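Local structure of probable benzoylformate decarboxylase (Rhodococcus jostii, 7ORX) at residues A203-L208 with E268-I273; A221-L226 with S323-L328; E228-P233 with K333-S338; H249-G254 with S338-L343; L272-G277 with I299-D304. The protein belongs to the thiamine diphosphate-dependent enzyme family and binds thiamine diphosphate and a sodium ion. One frame throughout, in Å; residues are numbered along the deposited sequence.

Interaction 1: residues A203-L208 with E268-I273; sequences ATNPVL and EGHDLI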
# COMPACT_ATOMS: atom_id res chain seq x y z
N ALA C 203 -18.97 42.67 5.64
CA ALA C 203 -17.56 42.93 5.98
C ALA C 203 -17.25 44.40 5.72
O ALA C 203 -17.70 44.93 4.69
CB ALA C 203 -16.68 41.99 5.20
N THR C 204 -16.58 45.05 6.68
CA THR C 204 -16.22 46.49 6.61
C THR C 204 -15.01 46.65 5.67
O THR C 204 -14.92 47.72 5.01
CB THR C 204 -15.93 47.04 8.02
OG1 THR C 204 -14.74 46.38 8.46
CG2 THR C 204 -17.08 46.87 9.00
N ASN C 205 -14.13 45.63 5.59
CA ASN C 205 -12.88 45.67 4.80
C ASN C 205 -12.46 44.26 4.37
O ASN C 205 -11.46 43.74 4.88
CB ASN C 205 -11.81 46.42 5.59
CG ASN C 205 -10.44 46.36 4.95
OD1 ASN C 205 -10.33 46.32 3.72
ND2 ASN C 205 -9.39 46.30 5.76
N PRO C 206 -13.14 43.62 3.38
CA PRO C 206 -12.86 42.24 2.98
C PRO C 206 -11.74 42.14 1.95
O PRO C 206 -11.47 43.13 1.30
CB PRO C 206 -14.16 41.84 2.28
CG PRO C 206 -14.59 43.08 1.59
CD PRO C 206 -14.21 44.18 2.56
N VAL C 207 -11.14 40.97 1.80
CA VAL C 207 -10.06 40.70 0.81
C VAL C 207 -10.35 39.35 0.14
O VAL C 207 -10.81 38.44 0.86
CB VAL C 207 -8.67 40.72 1.47
CG1 VAL C 207 -8.50 39.69 2.58
CG2 VAL C 207 -7.57 40.56 0.44
N LEU C 208 -10.17 39.27 -1.18
CA LEU C 208 -10.27 38.03 -1.95
C LEU C 208 -8.87 37.45 -2.09
O LEU C 208 -7.98 38.17 -2.53
CB LEU C 208 -10.80 38.33 -3.35
CG LEU C 208 -12.19 38.94 -3.44
CD1 LEU C 208 -12.85 38.46 -4.73
CD2 LEU C 208 -13.05 38.59 -2.24
N GLU C 268 -3.05 41.86 7.50
CA GLU C 268 -3.36 42.66 8.72
C GLU C 268 -4.34 43.77 8.31
O GLU C 268 -4.12 44.41 7.24
CB GLU C 268 -2.04 43.16 9.32
CG GLU C 268 -2.11 43.82 10.71
CD GLU C 268 -1.11 44.98 10.96
OE1 GLU C 268 -0.10 45.10 10.20
OE2 GLU C 268 -1.36 45.80 11.88
N GLY C 269 -5.41 43.95 9.08
CA GLY C 269 -6.41 45.00 8.84
C GLY C 269 -7.68 44.47 8.17
O GLY C 269 -8.67 45.19 8.14
N HIS C 270 -7.68 43.27 7.63
CA HIS C 270 -8.88 42.73 6.95
C HIS C 270 -9.70 41.87 7.92
O HIS C 270 -9.10 41.06 8.59
CB HIS C 270 -8.44 41.95 5.71
CG HIS C 270 -7.97 42.82 4.60
ND1 HIS C 270 -6.66 42.84 4.21
CD2 HIS C 270 -8.63 43.67 3.79
CE1 HIS C 270 -6.51 43.67 3.20
NE2 HIS C 270 -7.71 44.18 2.92
N ASP C 271 -11.03 42.05 7.95
CA ASP C 271 -11.97 41.35 8.88
C ASP C 271 -12.51 40.06 8.24
O ASP C 271 -12.96 39.15 9.00
CB ASP C 271 -13.14 42.24 9.31
CG ASP C 271 -13.96 42.84 8.17
OD1 ASP C 271 -13.42 43.07 7.11
OD2 ASP C 271 -15.15 43.07 8.39
N LEU C 272 -12.50 39.99 6.90
CA LEU C 272 -12.90 38.79 6.12
C LEU C 272 -11.87 38.49 5.03
O LEU C 272 -11.75 39.32 4.14
CB LEU C 272 -14.29 39.05 5.53
CG LEU C 272 -14.91 37.81 4.91
CD1 LEU C 272 -15.43 36.86 5.99
CD2 LEU C 272 -15.98 38.20 3.93
N ILE C 273 -11.19 37.35 5.14
CA ILE C 273 -10.40 36.71 4.07
C ILE C 273 -11.34 35.71 3.40
O ILE C 273 -11.60 34.66 4.00
CB ILE C 273 -9.15 35.94 4.60
CG1 ILE C 273 -8.42 36.55 5.81
CG2 ILE C 273 -8.19 35.63 3.48
CD1 ILE C 273 -8.17 37.97 5.71

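Interaction 2: residues A221-L226 with S323-L328; sequences ADAVLL and STLEIL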
# COMPACT_ATOMS: atom_id res chain seq x y z
N ALA C 221 -13.16 36.42 -15.14
CA ALA C 221 -14.13 37.54 -15.33
C ALA C 221 -15.08 37.72 -14.13
O ALA C 221 -15.36 38.91 -13.79
CB ALA C 221 -14.96 37.30 -16.57
N ASP C 222 -15.57 36.63 -13.53
CA ASP C 222 -16.54 36.69 -12.41
C ASP C 222 -15.81 37.07 -11.11
O ASP C 222 -16.37 37.78 -10.29
CB ASP C 222 -17.31 35.36 -12.28
CG ASP C 222 -18.19 35.07 -13.50
OD1 ASP C 222 -18.96 35.98 -13.88
OD2 ASP C 222 -18.16 33.91 -14.04
N ALA C 223 -14.59 36.59 -10.92
CA ALA C 223 -13.72 37.05 -9.84
C ALA C 223 -13.52 38.57 -9.99
O ALA C 223 -13.59 39.29 -8.98
CB ALA C 223 -12.41 36.35 -9.94
N VAL C 224 -13.28 39.05 -11.22
CA VAL C 224 -13.10 40.50 -11.49
C VAL C 224 -14.36 41.21 -11.06
O VAL C 224 -14.25 42.19 -10.30
CB VAL C 224 -12.75 40.81 -12.96
CG1 VAL C 224 -13.09 42.24 -13.31
CG2 VAL C 224 -11.29 40.51 -13.27
N LEU C 225 -15.52 40.73 -11.51
CA LEU C 225 -16.79 41.47 -11.27
C LEU C 225 -17.03 41.54 -9.76
O LEU C 225 -17.45 42.58 -9.25
CB LEU C 225 -17.90 40.77 -12.03
CG LEU C 225 -19.29 41.37 -11.82
CD1 LEU C 225 -19.33 42.86 -12.12
CD2 LEU C 225 -20.30 40.62 -12.66
N LEU C 226 -16.69 40.48 -9.05
CA LEU C 226 -16.90 40.39 -7.58
C LEU C 226 -15.99 41.37 -6.85
O LEU C 226 -16.47 42.05 -5.95
CB LEU C 226 -16.64 38.94 -7.12
CG LEU C 226 -16.79 38.71 -5.62
CD1 LEU C 226 -18.19 39.11 -5.15
CD2 LEU C 226 -16.52 37.25 -5.25
N SER C 323 -19.28 28.13 -10.67
CA SER C 323 -20.68 28.51 -10.34
C SER C 323 -20.68 29.48 -9.16
O SER C 323 -21.37 30.50 -9.27
CB SER C 323 -21.55 27.32 -9.99
OG SER C 323 -21.28 26.21 -10.83
N THR C 324 -20.02 29.13 -8.06
CA THR C 324 -20.10 29.89 -6.79
C THR C 324 -19.80 31.35 -7.10
O THR C 324 -20.66 32.22 -6.85
CB THR C 324 -19.16 29.29 -5.75
OG1 THR C 324 -19.53 27.92 -5.58
CG2 THR C 324 -19.21 30.02 -4.42
N LEU C 325 -18.64 31.58 -7.72
CA LEU C 325 -18.11 32.91 -8.08
C LEU C 325 -19.08 33.64 -9.01
O LEU C 325 -19.26 34.85 -8.82
CB LEU C 325 -16.75 32.69 -8.75
CG LEU C 325 -15.63 33.59 -8.32
CD1 LEU C 325 -15.65 33.85 -6.83
CD2 LEU C 325 -14.32 32.93 -8.71
N GLU C 326 -19.63 32.94 -10.00
CA GLU C 326 -20.62 33.48 -10.96
C GLU C 326 -21.82 33.99 -10.16
O GLU C 326 -22.20 35.15 -10.34
CB GLU C 326 -21.00 32.42 -12.00
CG GLU C 326 -22.07 32.88 -12.97
CD GLU C 326 -22.66 31.83 -13.92
OE1 GLU C 326 -22.06 30.73 -14.07
OE2 GLU C 326 -23.74 32.11 -14.53
N ILE C 327 -22.38 33.14 -9.30
CA ILE C 327 -23.57 33.46 -8.47
C ILE C 327 -23.24 34.70 -7.62
O ILE C 327 -24.05 35.67 -7.66
CB ILE C 327 -24.04 32.26 -7.62
CG1 ILE C 327 -25.05 31.37 -8.36
CG2 ILE C 327 -24.59 32.72 -6.30
CD1 ILE C 327 -24.59 29.93 -8.60
N LEU C 328 -22.13 34.68 -6.88
CA LEU C 328 -21.84 35.75 -5.90
C LEU C 328 -21.63 37.06 -6.66
O LEU C 328 -22.11 38.10 -6.21
CB LEU C 328 -20.57 35.41 -5.13
CG LEU C 328 -20.60 34.25 -4.17
CD1 LEU C 328 -19.20 34.05 -3.61
CD2 LEU C 328 -21.61 34.50 -3.07

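Interaction 3: residues E228-P233 with K333-S338; sequences EKLRAP and KPSDRS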
# COMPACT_ATOMS: atom_id res chain seq x y z
N GLU C 228 -14.78 44.13 -8.21
CA GLU C 228 -15.39 45.45 -8.54
C GLU C 228 -16.54 45.75 -7.57
O GLU C 228 -16.55 46.85 -6.99
CB GLU C 228 -15.78 45.55 -10.01
CG GLU C 228 -14.59 45.99 -10.89
CD GLU C 228 -14.64 45.60 -12.37
OE1 GLU C 228 -15.66 44.92 -12.78
OE2 GLU C 228 -13.63 45.94 -13.10
N LYS C 229 -17.42 44.79 -7.33
CA LYS C 229 -18.64 45.04 -6.51
C LYS C 229 -18.26 45.32 -5.06
O LYS C 229 -18.92 46.16 -4.43
CB LYS C 229 -19.60 43.85 -6.57
CG LYS C 229 -20.15 43.59 -7.96
CD LYS C 229 -21.64 43.46 -8.00
CE LYS C 229 -22.19 43.44 -9.41
NZ LYS C 229 -23.33 42.49 -9.48
N LEU C 230 -17.27 44.61 -4.53
CA LEU C 230 -16.84 44.76 -3.11
C LEU C 230 -15.74 45.81 -2.97
O LEU C 230 -15.29 46.00 -1.84
CB LEU C 230 -16.33 43.41 -2.61
CG LEU C 230 -17.39 42.34 -2.42
CD1 LEU C 230 -16.72 41.05 -2.00
CD2 LEU C 230 -18.44 42.78 -1.40
N ARG C 231 -15.29 46.42 -4.07
CA ARG C 231 -14.13 47.33 -4.05
C ARG C 231 -13.02 46.69 -3.22
O ARG C 231 -12.38 47.40 -2.39
CB ARG C 231 -14.55 48.71 -3.55
CG ARG C 231 -15.52 49.39 -4.50
CD ARG C 231 -16.98 49.02 -4.24
NE ARG C 231 -17.87 50.03 -4.79
CZ ARG C 231 -18.49 49.98 -5.96
NH1 ARG C 231 -18.42 48.90 -6.74
NH2 ARG C 231 -19.22 51.01 -6.33
N ALA C 232 -12.78 45.40 -3.44
CA ALA C 232 -11.92 44.57 -2.59
C ALA C 232 -10.57 44.40 -3.25
O ALA C 232 -10.49 44.18 -4.45
CB ALA C 232 -12.55 43.23 -2.37
N PRO C 233 -9.47 44.50 -2.48
CA PRO C 233 -8.19 44.04 -2.96
C PRO C 233 -8.19 42.53 -3.19
O PRO C 233 -8.93 41.83 -2.52
CB PRO C 233 -7.22 44.42 -1.84
CG PRO C 233 -8.04 44.69 -0.65
CD PRO C 233 -9.39 45.11 -1.16
N LYS C 333 -24.42 43.18 -3.66
CA LYS C 333 -24.77 44.61 -3.85
C LYS C 333 -23.46 45.40 -3.92
O LYS C 333 -22.54 45.12 -3.15
CB LYS C 333 -25.65 45.14 -2.70
CG LYS C 333 -27.12 44.70 -2.68
CD LYS C 333 -27.86 44.85 -4.03
CE LYS C 333 -27.48 46.05 -4.92
NZ LYS C 333 -28.33 47.26 -4.71
N PRO C 334 -23.32 46.36 -4.86
CA PRO C 334 -22.20 47.30 -4.80
C PRO C 334 -22.08 47.89 -3.38
O PRO C 334 -23.11 48.22 -2.82
CB PRO C 334 -22.55 48.35 -5.87
CG PRO C 334 -23.40 47.58 -6.86
CD PRO C 334 -24.18 46.59 -6.03
N SER C 335 -20.87 47.94 -2.81
CA SER C 335 -20.61 48.37 -1.42
C SER C 335 -20.36 49.90 -1.33
O SER C 335 -20.03 50.60 -2.38
CB SER C 335 -19.43 47.64 -0.84
OG SER C 335 -19.55 46.24 -0.94
N ASP C 336 -20.48 50.39 -0.09
CA ASP C 336 -20.16 51.77 0.34
C ASP C 336 -18.65 51.84 0.66
O ASP C 336 -18.22 51.99 1.84
CB ASP C 336 -21.10 52.22 1.47
CG ASP C 336 -21.27 53.72 1.54
OD1 ASP C 336 -20.84 54.44 0.60
OD2 ASP C 336 -21.82 54.17 2.55
N ARG C 337 -17.88 51.72 -0.42
CA ARG C 337 -16.44 52.01 -0.56
C ARG C 337 -16.19 52.69 -1.91
O ARG C 337 -16.91 52.36 -2.84
CB ARG C 337 -15.70 50.67 -0.53
CG ARG C 337 -14.96 50.41 0.77
CD ARG C 337 -15.57 49.38 1.68
NE ARG C 337 -15.78 48.13 0.99
CZ ARG C 337 -16.41 47.10 1.50
NH1 ARG C 337 -16.85 47.17 2.75
NH2 ARG C 337 -16.54 46.00 0.78
N SER C 338 -15.15 53.55 -2.04
CA SER C 338 -14.76 54.15 -3.34
C SER C 338 -14.11 53.08 -4.20
O SER C 338 -13.35 52.27 -3.68
CB SER C 338 -13.86 55.35 -3.20
OG SER C 338 -14.39 56.32 -2.31

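Interaction 4: residues H249-G254 with S338-L343; sequences HPSFRG and SPLPPL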
# COMPACT_ATOMS: atom_id res chain seq x y z
N HIS C 249 -5.32 44.88 -13.02
CA HIS C 249 -6.60 45.37 -12.48
C HIS C 249 -6.35 46.20 -11.23
O HIS C 249 -5.47 45.88 -10.43
CB HIS C 249 -7.52 44.19 -12.19
CG HIS C 249 -8.89 44.63 -11.87
ND1 HIS C 249 -9.25 44.93 -10.60
CD2 HIS C 249 -9.98 44.84 -12.65
CE1 HIS C 249 -10.53 45.30 -10.59
NE2 HIS C 249 -11.01 45.24 -11.84
N PRO C 250 -7.12 47.28 -10.99
CA PRO C 250 -7.06 48.01 -9.72
C PRO C 250 -6.92 47.17 -8.45
O PRO C 250 -6.07 47.48 -7.64
CB PRO C 250 -8.38 48.78 -9.75
CG PRO C 250 -8.43 49.19 -11.21
CD PRO C 250 -8.04 47.91 -11.94
N SER C 251 -7.73 46.12 -8.31
CA SER C 251 -7.80 45.25 -7.11
C SER C 251 -6.52 44.42 -6.94
O SER C 251 -6.24 44.01 -5.83
CB SER C 251 -9.00 44.39 -7.13
OG SER C 251 -10.20 45.15 -6.89
N PHE C 252 -5.72 44.20 -7.98
CA PHE C 252 -4.55 43.28 -7.90
C PHE C 252 -3.51 43.82 -6.93
O PHE C 252 -3.19 45.02 -7.07
CB PHE C 252 -3.89 43.04 -9.25
CG PHE C 252 -2.92 41.89 -9.21
CD1 PHE C 252 -3.35 40.61 -8.96
CD2 PHE C 252 -1.57 42.12 -9.38
CE1 PHE C 252 -2.46 39.56 -8.89
CE2 PHE C 252 -0.66 41.08 -9.32
CZ PHE C 252 -1.12 39.80 -9.08
N ARG C 253 -3.04 42.98 -6.00
CA ARG C 253 -2.01 43.33 -4.97
C ARG C 253 -0.80 42.40 -5.01
O ARG C 253 0.12 42.66 -4.27
CB ARG C 253 -2.60 43.25 -3.57
CG ARG C 253 -3.69 44.27 -3.28
CD ARG C 253 -3.13 45.66 -3.15
NE ARG C 253 -4.19 46.65 -3.05
CZ ARG C 253 -4.79 47.23 -4.09
NH1 ARG C 253 -4.43 46.94 -5.34
NH2 ARG C 253 -5.74 48.11 -3.84
N GLY C 254 -0.82 41.33 -5.78
CA GLY C 254 0.29 40.38 -5.92
C GLY C 254 0.02 39.03 -5.29
O GLY C 254 -1.15 38.64 -5.13
N SER C 338 -15.15 53.55 -2.04
CA SER C 338 -14.76 54.15 -3.34
C SER C 338 -14.11 53.08 -4.20
O SER C 338 -13.35 52.27 -3.68
CB SER C 338 -13.86 55.35 -3.20
OG SER C 338 -14.39 56.32 -2.31
N PRO C 339 -14.39 53.02 -5.53
CA PRO C 339 -13.68 52.13 -6.44
C PRO C 339 -12.18 52.32 -6.31
O PRO C 339 -11.79 53.42 -6.16
CB PRO C 339 -14.14 52.58 -7.85
CG PRO C 339 -15.50 53.19 -7.61
CD PRO C 339 -15.44 53.79 -6.21
N LEU C 340 -11.38 51.28 -6.40
CA LEU C 340 -9.92 51.36 -6.07
C LEU C 340 -9.18 52.09 -7.20
O LEU C 340 -9.55 52.02 -8.37
CB LEU C 340 -9.36 49.95 -5.81
CG LEU C 340 -9.88 49.27 -4.53
CD1 LEU C 340 -9.63 47.78 -4.54
CD2 LEU C 340 -9.31 49.91 -3.28
N PRO C 341 -8.12 52.88 -6.89
CA PRO C 341 -7.37 53.60 -7.92
C PRO C 341 -6.62 52.66 -8.86
O PRO C 341 -6.30 51.53 -8.48
CB PRO C 341 -6.43 54.51 -7.14
CG PRO C 341 -6.31 53.90 -5.78
CD PRO C 341 -7.61 53.16 -5.53
N PRO C 342 -6.33 53.06 -10.11
CA PRO C 342 -5.38 52.35 -10.96
C PRO C 342 -4.01 52.11 -10.27
O PRO C 342 -3.53 52.93 -9.46
CB PRO C 342 -5.14 53.34 -12.14
CG PRO C 342 -6.40 54.17 -12.21
CD PRO C 342 -6.78 54.31 -10.76
N LEU C 343 -3.37 50.99 -10.61
CA LEU C 343 -2.06 50.60 -10.04
C LEU C 343 -1.03 51.60 -10.50
O LEU C 343 -1.22 52.16 -11.59
CB LEU C 343 -1.69 49.20 -10.52
CG LEU C 343 -2.56 48.08 -9.95
CD1 LEU C 343 -2.08 46.74 -10.46
CD2 LEU C 343 -2.59 48.10 -8.44

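Interaction 5: residues L272-G277 with I299-D304; sequences LILVVG and IHVTDD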
# COMPACT_ATOMS: atom_id res chain seq x y z
N LEU C 272 -12.50 39.99 6.90
CA LEU C 272 -12.90 38.79 6.12
C LEU C 272 -11.87 38.49 5.03
O LEU C 272 -11.75 39.32 4.14
CB LEU C 272 -14.29 39.05 5.53
CG LEU C 272 -14.91 37.81 4.91
CD1 LEU C 272 -15.43 36.86 5.99
CD2 LEU C 272 -15.98 38.20 3.93
N ILE C 273 -11.19 37.35 5.14
CA ILE C 273 -10.40 36.71 4.07
C ILE C 273 -11.34 35.71 3.40
O ILE C 273 -11.60 34.66 4.00
CB ILE C 273 -9.15 35.94 4.60
CG1 ILE C 273 -8.42 36.55 5.81
CG2 ILE C 273 -8.19 35.63 3.48
CD1 ILE C 273 -8.17 37.97 5.71
N LEU C 274 -11.81 35.97 2.17
CA LEU C 274 -12.49 34.94 1.35
C LEU C 274 -11.46 34.31 0.42
O LEU C 274 -10.98 34.99 -0.49
CB LEU C 274 -13.63 35.58 0.57
CG LEU C 274 -14.28 34.67 -0.46
CD1 LEU C 274 -14.96 33.49 0.23
CD2 LEU C 274 -15.24 35.47 -1.31
N VAL C 275 -11.11 33.06 0.67
CA VAL C 275 -10.17 32.26 -0.17
C VAL C 275 -11.01 31.43 -1.12
O VAL C 275 -11.70 30.60 -0.62
CB VAL C 275 -9.26 31.35 0.69
CG1 VAL C 275 -8.35 30.49 -0.18
CG2 VAL C 275 -8.46 32.18 1.70
N VAL C 276 -10.84 31.59 -2.43
CA VAL C 276 -11.57 30.82 -3.47
C VAL C 276 -10.55 30.00 -4.29
O VAL C 276 -9.59 30.56 -4.81
CB VAL C 276 -12.41 31.77 -4.35
CG1 VAL C 276 -13.26 30.97 -5.31
CG2 VAL C 276 -13.27 32.69 -3.50
N GLY C 277 -10.74 28.71 -4.33
CA GLY C 277 -10.07 27.83 -5.28
C GLY C 277 -8.63 27.62 -4.92
O GLY C 277 -7.80 27.41 -5.89
N ILE C 299 -13.35 32.59 5.18
CA ILE C 299 -14.28 31.76 4.37
C ILE C 299 -13.46 31.12 3.27
O ILE C 299 -12.67 31.80 2.64
CB ILE C 299 -15.45 32.54 3.74
CG1 ILE C 299 -16.21 33.39 4.75
CG2 ILE C 299 -16.41 31.56 3.12
CD1 ILE C 299 -16.55 32.65 6.01
N HIS C 300 -13.73 29.86 2.97
CA HIS C 300 -12.86 29.04 2.10
C HIS C 300 -13.74 28.26 1.14
O HIS C 300 -14.57 27.50 1.63
CB HIS C 300 -12.05 28.15 3.02
CG HIS C 300 -11.13 27.28 2.27
ND1 HIS C 300 -10.67 26.10 2.82
CD2 HIS C 300 -10.61 27.40 1.04
CE1 HIS C 300 -9.89 25.51 1.93
NE2 HIS C 300 -9.81 26.31 0.83
N VAL C 301 -13.62 28.48 -0.16
CA VAL C 301 -14.49 27.83 -1.18
C VAL C 301 -13.62 26.95 -2.09
O VAL C 301 -12.75 27.50 -2.71
CB VAL C 301 -15.30 28.86 -1.98
CG1 VAL C 301 -16.17 28.16 -3.01
CG2 VAL C 301 -16.13 29.73 -1.06
N THR C 302 -13.91 25.64 -2.21
CA THR C 302 -13.01 24.72 -2.96
C THR C 302 -13.82 23.55 -3.53
O THR C 302 -14.74 23.08 -2.86
CB THR C 302 -11.83 24.34 -2.06
OG1 THR C 302 -11.09 23.26 -2.63
CG2 THR C 302 -12.24 23.85 -0.70
N ASP C 303 -13.48 23.13 -4.75
CA ASP C 303 -13.92 21.86 -5.35
C ASP C 303 -13.37 20.69 -4.54
O ASP C 303 -13.99 19.63 -4.58
CB ASP C 303 -13.54 21.71 -6.84
CG ASP C 303 -12.41 22.58 -7.46
OD1 ASP C 303 -11.16 22.37 -7.17
OD2 ASP C 303 -12.77 23.42 -8.33
N ASP C 304 -12.24 20.85 -3.84
CA ASP C 304 -11.47 19.72 -3.24
C ASP C 304 -11.89 19.52 -1.77
O ASP C 304 -11.48 20.37 -0.91
CB ASP C 304 -9.96 19.89 -3.39
CG ASP C 304 -9.11 18.62 -3.18
OD1 ASP C 304 -9.61 17.62 -2.54
OD2 ASP C 304 -7.93 18.61 -3.65

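Interaction 1: residues A203-L208 with E268-I273
Asp271 turns its CG between its own backbone N and carbonyl carbon (chi1 55°), and this puts the carboxylate beside the backbone of Thr204 and Asn205. Asn205 holds CG anti to its backbone N (chi1 172°), which places CG next to His270 CD2. The two oxygens of Asp271 divide the work. Asp271 OD2 accepts from Thr204 N at 3.0 Å. Asp271 OD1 accepts from Asn205 N at 3.1 Å. Both donors come from the syn side, the second well out of the carboxylate plane. Thr204 OG1 adds a weak bond to Asp271 OD2. The carboxylate therefore grips the turn that follows helix 190-202.

The amide of Asn205 crosses the His270 ring obliquely, with the planes 41° apart. Asn205 ND2 makes a weak bond to Gly269 O at 2.7 Å. Val207 sits over one face of the same ring. Val207 CB is 3.7 Å from the centroid of the His270 ring, almost on the normal, as a CH-pi contact.

Farther along, the pair becomes a sheet. Val207 N donates to Leu272 O at 2.9 Å. Val207 and Ile273 lie side by side, pointing the same way, and CG1 of Val207 meets CD1 of Ile273 at 3.6 Å. Near the other end, Ala203 CB touches Leu272 CB at 3.8 Å. The two strands, 206-210 and 272-276, run parallel as neighbours in the middle of the six-stranded 3-2-1-4-5-6 sheet of the Rossmann-like central domain.

Interaction 2: residues A221-L226 with S323-L328
Leu226 and Leu325 form the apolar centre of this helix pair. Their side chains cross at about a right angle, with CD2 of Leu226 3.8 Å from CD1 of Leu325. Leu226 reaches over because its CG is anti to the backbone N (chi1 179°). The other branch of Leu325, CD2, rests on Ala223 CB at 4.1 Å. CD1 of Leu226 also approaches CB of Leu328, at 4.4 Å.

The acidic side chains make the second kind of contact. Asp222 and Glu326 run side by side in the same direction, with their carboxylate planes 14° apart. Asp222 OD2 touches Glu326 CB at 3.8 Å. Asp222 OD2 stays 5.0 Å from Glu326 OE1. Two like charges this near may disfavour each other, or raise the proton affinity of one.

No hydrogen bond joins the segments. The short axes approach to 8.5 Å and their directions differ by 36°, so the helices run roughly alongside each other. Both belong to the Rossmann-like central domain. Helix 220-230 lies on strand 206-210, where Ala223 meets Leu210 and Leu226 meets Leu208. Helix 321-331 leans on helix 190-202, through Leu328 against Leu196, Ile197 and Leu200.

Interaction 3: residues E228-P233 with K333-S338
The guanidinium of Arg231 has Ser335 N and Pro334 CB over one face and Arg337 O at its edge. The guanidinium of Arg337 has Ser335 CB over one face, offset toward the rim, and Leu230 O at its edge. Each arginine reaches a backbone oxygen of the other segment. The site is the C-terminal end of helix 220-230, which closes in a Schellman motif with Arg231 at positive phi.

Arg337 NH2 donates to Leu230 O at 2.9 Å. The bond is nearly straight (174° at the hydrogen), and the oxygen lies in the guanidinium plane. Arg231 NE donates to Arg337 O at 3.2 Å. The chain of Arg231 bends at chi2 (87°), which turns CD away from an extended course. Arg231 CB also packs on Arg337 CB at 3.8 Å.

The backbones add one bond of their own, Ser335 N to Lys229 O at 3.1 Å. With the Arg337 bond to Leu230 O, it ties the loop after helix 321-331 to the end of helix 220-230. Leu230 CD2 lies 3.7 Å from Ser335 OG.

Outside the pair, Lys229 NZ bonds to Ala329 O, which links helix 220-230 to helix 321-331. Arg337 NH1 bonds to Ala203 O, in the turn before strand 206-210. Glu228 O accepts twice, from Arg231 N at 3.2 Å and from Arg231 NH1 at 2.8 Å, and the two donors reach it from opposite faces of its carbonyl plane.

Interaction 4: residues H249-G254 with S338-L343
Leu340 is the first residue of segment 338-343 to meet the turn at 249-254. Its CG is anti to its carbonyl carbon (chi1 -68°), and its two methyls end near Ser251 and Arg253. Leu340 CD1 lies 3.6 Å from Ser251 OG. Arg253 NH2 comes to 4.0 Å from the same Leu340 CD1, and the two side chains cross obliquely. Leu340 CB also faces Pro250 CB at 4.2 Å.

Pro341 takes part through its backbone, with Pro341 O 3.7 Å from Pro250 CB. Pro342 passes by the same ring, and Pro342 CA is 4.4 Å from Pro250 CG.

Leu343 closes the run and puts both methyls on backbone oxygens of the turn. Leu343 CD1 is 3.5 Å from His249 O. Leu343 CD2 is 3.4 Å from Phe252 O, and also lies near Pro250 O and Arg253 NH1.

The surface they meet is a type I turn from His249 to Phe252. It leads into strand 252-255, an outermost strand of the central sheet within this chain. Ser251 N bonds to His249 ND1, and Arg253 NH1 bonds to both Pro250 O and Phe252 O. Ser251 OG is paired with Ala232 O, and His249 NE2 with Glu228 OE2.

No hydrogen bond crosses between the segments. Ser251 N and Arg253 NH1 bond within 249-254, and Ser251 OG and His249 NE2 bond to Ala232 and Glu228. The proline-rich loop meets the turn mainly with leucine methyls, while the Leu340 and Pro341 oxygens lie against Pro250 CB. The fit therefore rests on van der Waals contact.

Interaction 5: residues L272-G277 with I299-D304
Leu274 and Ile299 meet side chain to side chain, crossing obliquely, with CD1 of Leu274 3.7 Å from CB of Ile299. Leu274 CD1 also reaches Val301 CG2 at 4.1 Å. Ile299 also turns CG1 toward CD1 of Leu272, at 3.8 Å; its CG1 is anti to the carbonyl carbon (chi1 -51°). On the opposite face of the sheet Val275 and His300 pair. CG1 of Val275 is 4.0 Å from CD2 of His300, and Val275 O lies at the edge of the ring, in its plane.

Backbone bonds hold the strands in register. Ile299 N donates to Ile273 O, and Val275 N donates to Ile299 O at 2.8 Å. Val301 N donates to Val275 O, and Gly277 N to Val301 O at 2.9 Å. The strand axes are 4.7 Å apart and nearly parallel. These are the fourth and fifth strands of the Rossmann-like central sheet, and the residues that connect them form no helix.

Farther out, His300 NE2 bonds to Ala278 O, which limits how the ring can turn, and Thr302 CG2 lies over one of its faces. Thr302 OG1 accepts from Asp304 N in an ST turn and is also bonded to Glu307 OE1. Asp304 takes the N-cap position before helix 305-310. The face with Leu274, Ile299, Val276 and Val301 is covered by helices 190-202 and 321-331, through Leu200, Leu196, Leu325 and Thr324.

How the interactions relate
All five interactions lie in or beside the central domain. Interactions 1 and 5 share Leu272 and Ile273 and line up three neighbouring strands; Val207 O and Leu274 N are 3.0 Å apart. Interaction 2 lies on this sheet. Leu325 CD1 meets Val276 CG1 of interaction 5 at 4.0 Å, and Leu226 CD2 meets Leu208 CD1 of interaction 1 at 3.9 Å. Interaction 3 continues helix 220-230 from interaction 2. It joins interaction 4 through Ser338 and the pair Ala232 O to Ser251 OG, 2.6 Å apart. Interactions 4 and 5 are farthest apart, with centres about 21 Å from each other. None of the segments contributes a residue to the thiamine diphosphate pocket or the sodium site.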